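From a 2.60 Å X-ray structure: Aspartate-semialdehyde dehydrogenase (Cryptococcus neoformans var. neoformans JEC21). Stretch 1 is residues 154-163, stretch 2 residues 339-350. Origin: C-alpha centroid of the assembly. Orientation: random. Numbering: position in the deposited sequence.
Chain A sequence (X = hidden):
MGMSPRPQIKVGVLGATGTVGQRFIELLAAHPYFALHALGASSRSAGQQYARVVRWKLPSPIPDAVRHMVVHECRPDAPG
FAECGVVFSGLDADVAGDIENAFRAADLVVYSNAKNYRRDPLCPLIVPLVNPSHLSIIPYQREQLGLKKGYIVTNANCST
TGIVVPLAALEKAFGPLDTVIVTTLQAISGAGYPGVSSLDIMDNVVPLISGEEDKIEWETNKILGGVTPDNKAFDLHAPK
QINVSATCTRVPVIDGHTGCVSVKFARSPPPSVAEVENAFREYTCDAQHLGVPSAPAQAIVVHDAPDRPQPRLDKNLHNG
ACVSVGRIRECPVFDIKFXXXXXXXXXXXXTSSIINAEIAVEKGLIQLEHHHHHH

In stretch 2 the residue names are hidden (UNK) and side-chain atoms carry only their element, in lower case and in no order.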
ATOM      1  N   THR A 154     -26.421  14.629  19.430  1.00 28.96           N
ATOM      2  CA  THR A 154     -25.342  14.419  18.499  1.00 30.44           C
ATOM      3  C   THR A 154     -24.592  13.155  18.854  1.00 31.98           C
ATOM      4  O   THR A 154     -24.387  12.843  20.002  1.00 31.45           O
ATOM      5  CB  THR A 154     -24.335  15.565  18.482  1.00 35.13           C
ATOM      6  OG1 THR A 154     -23.854  15.778  19.812  1.00 40.62           O
ATOM      7  CG2 THR A 154     -24.965  16.812  17.964  1.00 35.42           C
ATOM      8  N   ASN A 155     -24.242  12.421  17.812  1.00 35.14           N
ATOM      9  CA  ASN A 155     -23.479  11.214  17.859  1.00 36.40           C
ATOM     10  C   ASN A 155     -22.012  11.599  17.770  1.00 35.20           C
ATOM     11  O   ASN A 155     -21.697  12.533  17.049  1.00 39.07           O
ATOM     12  CB  ASN A 155     -23.898  10.430  16.627  1.00 42.28           C
ATOM     13  CG  ASN A 155     -23.234   9.095  16.544  1.00 52.98           C
ATOM     14  OD1 ASN A 155     -23.108   8.395  17.542  1.00 58.03           O
ATOM     15  ND2 ASN A 155     -22.730   8.769  15.362  1.00 59.73           N
ATOM     16  N   ALA A 156     -21.120  10.963  18.522  1.00 31.66           N
ATOM     17  CA  ALA A 156     -19.692  11.263  18.363  1.00 30.45           C
ATOM     18  C   ALA A 156     -19.071  10.463  17.188  1.00 31.35           C
ATOM     19  O   ALA A 156     -19.611   9.438  16.756  1.00 34.61           O
ATOM     20  CB  ALA A 156     -18.933  10.953  19.628  1.00 30.72           C
ATOM     21  N   ASN A 157     -17.944  10.928  16.674  1.00 27.34           N
ATOM     22  CA  ASN A 157     -17.285  10.234  15.554  1.00 27.55           C
ATOM     23  C   ASN A 157     -16.568   8.932  15.960  1.00 27.71           C
ATOM     24  O   ASN A 157     -16.513   8.583  17.163  1.00 27.36           O
ATOM     25  CB  ASN A 157     -16.312  11.184  14.854  1.00 28.67           C
ATOM     26  CG  ASN A 157     -15.059  11.513  15.697  1.00 30.94           C
ATOM     27  OD1 ASN A 157     -14.760  10.893  16.732  1.00 27.67           O
ATOM     28  ND2 ASN A 157     -14.330  12.528  15.250  1.00 33.49           N
ATOM     29  N   CYS A 158     -15.972   8.242  14.985  1.00 26.80           N
ATOM     30  CA  CYS A 158     -15.403   6.919  15.225  1.00 26.93           C
ATOM     31  C   CYS A 158     -14.114   6.937  16.049  1.00 27.02           C
ATOM     32  O   CYS A 158     -13.925   6.106  16.937  1.00 29.94           O
ATOM     33  CB  CYS A 158     -15.213   6.122  13.901  1.00 28.73           C
ATOM     34  SG  CYS A 158     -16.619   6.161  12.785  1.00 31.93           S
ATOM     35  N   SER A 159     -13.224   7.884  15.818  1.00 26.89           N
ATOM     36  CA  SER A 159     -11.942   7.849  16.531  1.00 27.69           C
ATOM     37  C   SER A 159     -12.135   8.209  18.019  1.00 28.68           C
ATOM     38  O   SER A 159     -11.522   7.601  18.909  1.00 27.17           O
ATOM     39  CB  SER A 159     -10.914   8.789  15.894  1.00 28.80           C
ATOM     40  OG  SER A 159     -11.327  10.144  16.015  1.00 28.32           O
ATOM     41  N   THR A 160     -12.986   9.190  18.276  1.00 29.14           N
ATOM     42  CA  THR A 160     -13.400   9.501  19.645  1.00 30.60           C
ATOM     43  C   THR A 160     -14.014   8.268  20.308  1.00 30.01           C
ATOM     44  O   THR A 160     -13.687   7.928  21.440  1.00 29.54           O
ATOM     45  CB  THR A 160     -14.435  10.659  19.707  1.00 31.08           C
ATOM     46  OG1 THR A 160     -13.856  11.877  19.228  1.00 27.47           O
ATOM     47  CG2 THR A 160     -14.882  10.904  21.140  1.00 31.23           C
ATOM     48  N   THR A 161     -14.903   7.600  19.593  1.00 27.69           N
ATOM     49  CA  THR A 161     -15.566   6.442  20.138  1.00 26.92           C
ATOM     50  C   THR A 161     -14.562   5.349  20.448  1.00 26.93           C
ATOM     51  O   THR A 161     -14.610   4.734  21.511  1.00 26.93           O
ATOM     52  CB  THR A 161     -16.616   5.885  19.153  1.00 27.29           C
ATOM     53  OG1 THR A 161     -17.638   6.869  18.928  1.00 25.18           O
ATOM     54  CG2 THR A 161     -17.195   4.595  19.678  1.00 26.16           C
ATOM     55  N   GLY A 162     -13.625   5.096  19.538  1.00 27.47           N
ATOM     56  CA  GLY A 162     -12.622   4.028  19.775  1.00 27.85           C
ATOM     57  C   GLY A 162     -11.745   4.242  21.007  1.00 28.17           C
ATOM     58  O   GLY A 162     -11.236   3.279  21.597  1.00 31.07           O
ATOM     59  N   ILE A 163     -11.595   5.502  21.410  1.00 26.92           N
ATOM     60  CA  ILE A 163     -10.864   5.836  22.611  1.00 28.83           C
ATOM     61  C   ILE A 163     -11.734   5.836  23.877  1.00 28.41           C
ATOM     62  O   ILE A 163     -11.379   5.205  24.879  1.00 32.72           O
ATOM     63  CB  ILE A 163     -10.196   7.199  22.449  1.00 29.70           C
ATOM     64  CG1 ILE A 163      -9.096   7.068  21.426  1.00 32.82           C
ATOM     65  CG2 ILE A 163      -9.588   7.679  23.751  1.00 30.17           C
ATOM     66  CD1 ILE A 163      -8.803   8.383  20.762  1.00 34.48           C
ATOM     67  N   UNK A 339      -3.048  -0.540  23.479  1.00 23.28           N
ATOM     68  CA  UNK A 339      -3.420  -0.284  22.106  1.00 24.75           C
ATOM     69  C   UNK A 339      -4.895  -0.665  21.936  1.00 25.47           C
ATOM     70  O   UNK A 339      -5.288  -1.722  22.389  1.00 25.26           O
ATOM     71  c   UNK A 339      -2.584  -1.152  21.157  1.00 24.77           C
ATOM     72  c   UNK A 339      -3.094  -1.028  19.745  1.00 24.95           C
ATOM     73  c   UNK A 339      -1.134  -0.732  21.233  1.00 26.24           C
ATOM     74  N   UNK A 340      -5.668   0.174  21.259  1.00 23.74           N
ATOM     75  CA  UNK A 340      -7.074  -0.104  21.016  1.00 24.18           C
ATOM     76  C   UNK A 340      -7.386  -0.034  19.532  1.00 23.21           C
ATOM     77  O   UNK A 340      -6.666   0.598  18.769  1.00 26.34           O
ATOM     78  s   UNK A 340      -7.748   2.656  21.436  1.00 25.03           S
ATOM     79  c   UNK A 340      -7.966   0.896  21.786  1.00 24.92           C
ATOM     80  N   UNK A 341      -8.494  -0.635  19.164  1.00 22.13           N
ATOM     81  CA  UNK A 341      -8.930  -0.685  17.803  1.00 22.90           C
ATOM     82  C   UNK A 341     -10.420  -0.552  17.759  1.00 22.92           C
ATOM     83  O   UNK A 341     -11.123  -1.232  18.495  1.00 20.02           O
ATOM     84  c   UNK A 341      -8.851  -3.749  15.422  1.00 28.48           C
ATOM     85  c   UNK A 341      -8.557  -1.354  14.758  1.00 26.52           C
ATOM     86  c   UNK A 341      -9.143  -2.299  15.797  1.00 26.10           C
ATOM     87  c   UNK A 341      -8.562  -2.030  17.190  1.00 25.16           C
ATOM     88  N   UNK A 342     -10.911   0.268  16.830  1.00 24.84           N
ATOM     89  CA  UNK A 342     -12.343   0.304  16.529  1.00 25.88           C
ATOM     90  C   UNK A 342     -12.571  -0.018  15.081  1.00 27.27           C
ATOM     91  O   UNK A 342     -11.936   0.540  14.189  1.00 27.46           O
ATOM     92  c   UNK A 342     -14.510   1.553  16.571  1.00 24.87           C
ATOM     93  c   UNK A 342     -13.021   1.643  16.866  1.00 24.84           C
ATOM     94  c   UNK A 342     -12.423   2.784  16.084  1.00 23.89           C
ATOM     95  c   UNK A 342     -15.278   2.770  17.032  1.00 26.01           C
ATOM     96  N   UNK A 343     -13.468  -0.960  14.887  1.00 29.73           N
ATOM     97  CA  UNK A 343     -13.988  -1.326  13.589  1.00 31.34           C
ATOM     98  C   UNK A 343     -14.960  -0.234  13.188  1.00 31.17           C
ATOM     99  O   UNK A 343     -16.139  -0.310  13.466  1.00 27.95           O
ATOM    100  c   UNK A 343     -15.105  -3.273  12.394  1.00 35.11           C
ATOM    101  o   UNK A 343     -15.261  -4.505  12.369  1.00 37.20           O
ATOM    102  c   UNK A 343     -14.699  -2.680  13.713  1.00 31.84           C
ATOM    103  o   UNK A 343     -15.228  -2.562  11.370  1.00 42.38           O
ATOM    104  N   UNK A 344     -14.463   0.769  12.479  1.00 31.14           N
ATOM    105  CA  UNK A 344     -15.304   1.880  12.077  1.00 32.72           C
ATOM    106  C   UNK A 344     -16.317   1.596  10.983  1.00 33.91           C
ATOM    107  O   UNK A 344     -17.190   2.441  10.699  1.00 34.08           O
ATOM    108  o   UNK A 344     -12.950   1.682  10.368  1.00 40.42           O
ATOM    109  c   UNK A 344     -13.557   2.745  10.486  1.00 37.97           C
ATOM    110  n   UNK A 344     -13.468   3.700   9.598  1.00 40.76           N
ATOM    111  c   UNK A 344     -14.434   3.049  11.690  1.00 36.74           C
ATOM    112  N   UNK A 345     -16.222   0.419  10.372  1.00 34.68           N
ATOM    113  CA  UNK A 345     -17.239  -0.002   9.428  1.00 37.23           C
ATOM    114  C   UNK A 345     -18.434  -0.522  10.206  1.00 35.73           C
ATOM    115  O   UNK A 345     -19.560  -0.071   9.994  1.00 40.71           O
ATOM    116  c   UNK A 345     -16.704  -1.083   8.426  1.00 40.70           C
ATOM    117  c   UNK A 345     -17.847  -1.714   7.621  1.00 38.76           C
ATOM    118  c   UNK A 345     -15.674  -0.468   7.479  1.00 40.09           C
ATOM    119  N   UNK A 346     -18.196  -1.486  11.087  1.00 34.03           N
ATOM    120  CA  UNK A 346     -19.279  -1.989  11.902  1.00 38.45           C
ATOM    121  C   UNK A 346     -19.837  -0.883  12.837  1.00 38.35           C
ATOM    122  O   UNK A 346     -21.065  -0.716  12.932  1.00 36.36           O
ATOM    123  c   UNK A 346     -19.361  -4.581  12.015  1.00 56.33           C
ATOM    124  n   UNK A 346     -19.779  -6.757  13.162  1.00 63.87           N
ATOM    125  n   UNK A 346     -18.197  -6.383  14.815  1.00 77.06           N
ATOM    126  c   UNK A 346     -20.211  -5.372  13.010  1.00 63.16           C
ATOM    127  c   UNK A 346     -18.861  -7.205  14.006  1.00 67.58           C
ATOM    128  c   UNK A 346     -18.874  -3.261  12.658  1.00 46.16           C
ATOM    129  n   UNK A 346     -18.611  -8.504  14.044  1.00 69.85           N
ATOM    130  N   UNK A 347     -18.960  -0.145  13.533  1.00 33.89           N
ATOM    131  CA  UNK A 347     -19.429   0.865  14.489  1.00 33.35           C
ATOM    132  C   UNK A 347     -19.160   2.260  13.961  1.00 34.40           C
ATOM    133  O   UNK A 347     -18.429   3.043  14.553  1.00 38.18           O
ATOM    134  c   UNK A 347     -18.828   0.629  15.866  1.00 30.88           C
ATOM    135  c   UNK A 347     -19.356   1.494  16.998  1.00 31.30           C
ATOM    136  c   UNK A 347     -18.813   1.003  18.339  1.00 31.50           C
ATOM    137  c   UNK A 347     -20.874   1.545  17.013  1.00 31.60           C
ATOM    138  N   UNK A 348     -19.752   2.528  12.801  1.00 36.87           N
ATOM    139  CA  UNK A 348     -19.636   3.808  12.149  1.00 36.26           C
ATOM    140  C   UNK A 348     -20.691   4.807  12.607  1.00 34.72           C
ATOM    141  O   UNK A 348     -21.440   4.547  13.553  1.00 35.95           O
ATOM    142  N   UNK A 349     -20.748   5.962  11.946  1.00 32.81           N
ATOM    143  CA  UNK A 349     -21.697   7.034  12.303  1.00 34.16           C
ATOM    144  C   UNK A 349     -23.168   6.578  12.284  1.00 32.88           C
ATOM    145  O   UNK A 349     -23.944   6.914  13.166  1.00 36.05           O
ATOM    146  c   UNK A 349     -21.510   8.240  11.372  1.00 32.56           C
ATOM    147  N   UNK A 350     -23.546   5.880  11.234  1.00 28.32           N
ATOM    148  CA  UNK A 350     -24.912   5.508  11.086  1.00 29.13           C
ATOM    149  C   UNK A 350     -25.256   4.514  12.225  1.00 31.15           C
ATOM    150  O   UNK A 350     -26.269   4.709  12.918  1.00 27.65           O
ATOM    151  c   UNK A 350     -25.159   4.888   9.714  1.00 30.09           C
TER

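Position 339 carries three side-chain carbons, one of them bonded to the other two. The fork sits at the first carbon. It is out of reach of the first stretch. This is Val-339, in the strand that runs through 342.

Position 340 has one carbon followed by a sulfur. The CA-to-CB bond points toward the helix that starts at Cys-158. The sulfur of 340 lies 3.5 Å from Gly-162 O. A single sulfur ending a two-atom side chain is cysteine, so this is Cys-340. Its chi1 is p.

Position 341 has four carbons, forked at the second. Its CA-to-CB bond points away from the helix, as expected from strand alternation. This is Leu-341.

Position 342 also has four carbons, but the fork is at the first and one arm is two carbons long. The CA-to-CB bond points toward the helix. The end carbon of the longer arm of 342 lies 3.6 Å from Cys-158 O and 3.7 Å from Thr-161 CG2. CB of 342 is 3.8 Å from Gly-162 CA. The branching pattern is isoleucine, so this is Ile-342. Its chi1 and chi2 are both t, and the extended arm ends in CD1.

Position 343 has two carbons, the second carrying two oxygens. It does not reach the first stretch. This carboxylate is Asp-343. OD1 of Asp-343 accepts a hydrogen bond from the backbone N of position 346 at 3.2 Å, and a weak one from N of position 345 at 3.3 Å. The carboxylate thus ties down the turn that follows the strand.

Position 344 has two carbons, the second carrying one oxygen and one nitrogen. CB of 344 lies 3.9 Å from Cys-158 CB. This amide is Asn-344. Its OD1 is hydrogen-bonded elsewhere in the structure.

Position 345 has three carbons, forked at the first, and points away. It is Val-345, exposed to solvent.

Position 346 has three carbons, a nitrogen, then a carbon with two more nitrogens. It is out of reach of the first stretch. This guanidinium group belongs to Arg-346.

Position 347 has four carbons, forked at the second. The CA-to-CB bond is sideways, but the end comes nearer: one end carbon of 347 lies 4.2 Å from Thr-161 CG2. It is Leu-347, and that carbon is CD2.

Position 348 has no side-chain atoms. CA of 348 lies 3.9 Å from Cys-158 SG. It is Gly-348, the N-cap of the next helix. An ideal CB of Gly-348 would clash with Asn-344 O at 2.8 Å.

Position 349 has one side-chain carbon. O of 349 lies 3.1 Å from Asn-155 ND2, but the angle is too poor for a hydrogen bond. This is Ala-349. Position 350 also has one carbon, points away, and is Ala-350.

The contact works mainly by packing. No clear hydrogen bond crosses it. Gly-162 lets the strand come close, since an ideal CB of Gly-162 would lie 2.8 Å from Ile-342 CG2. Asn-157 caps the helix locally, Asn-157 OD1 accepting from Thr-160 N at 2.9 Å. The two stretches bury 409 Å² in all.

Stretch 2 (339-350) VCLIDNVRLGAA
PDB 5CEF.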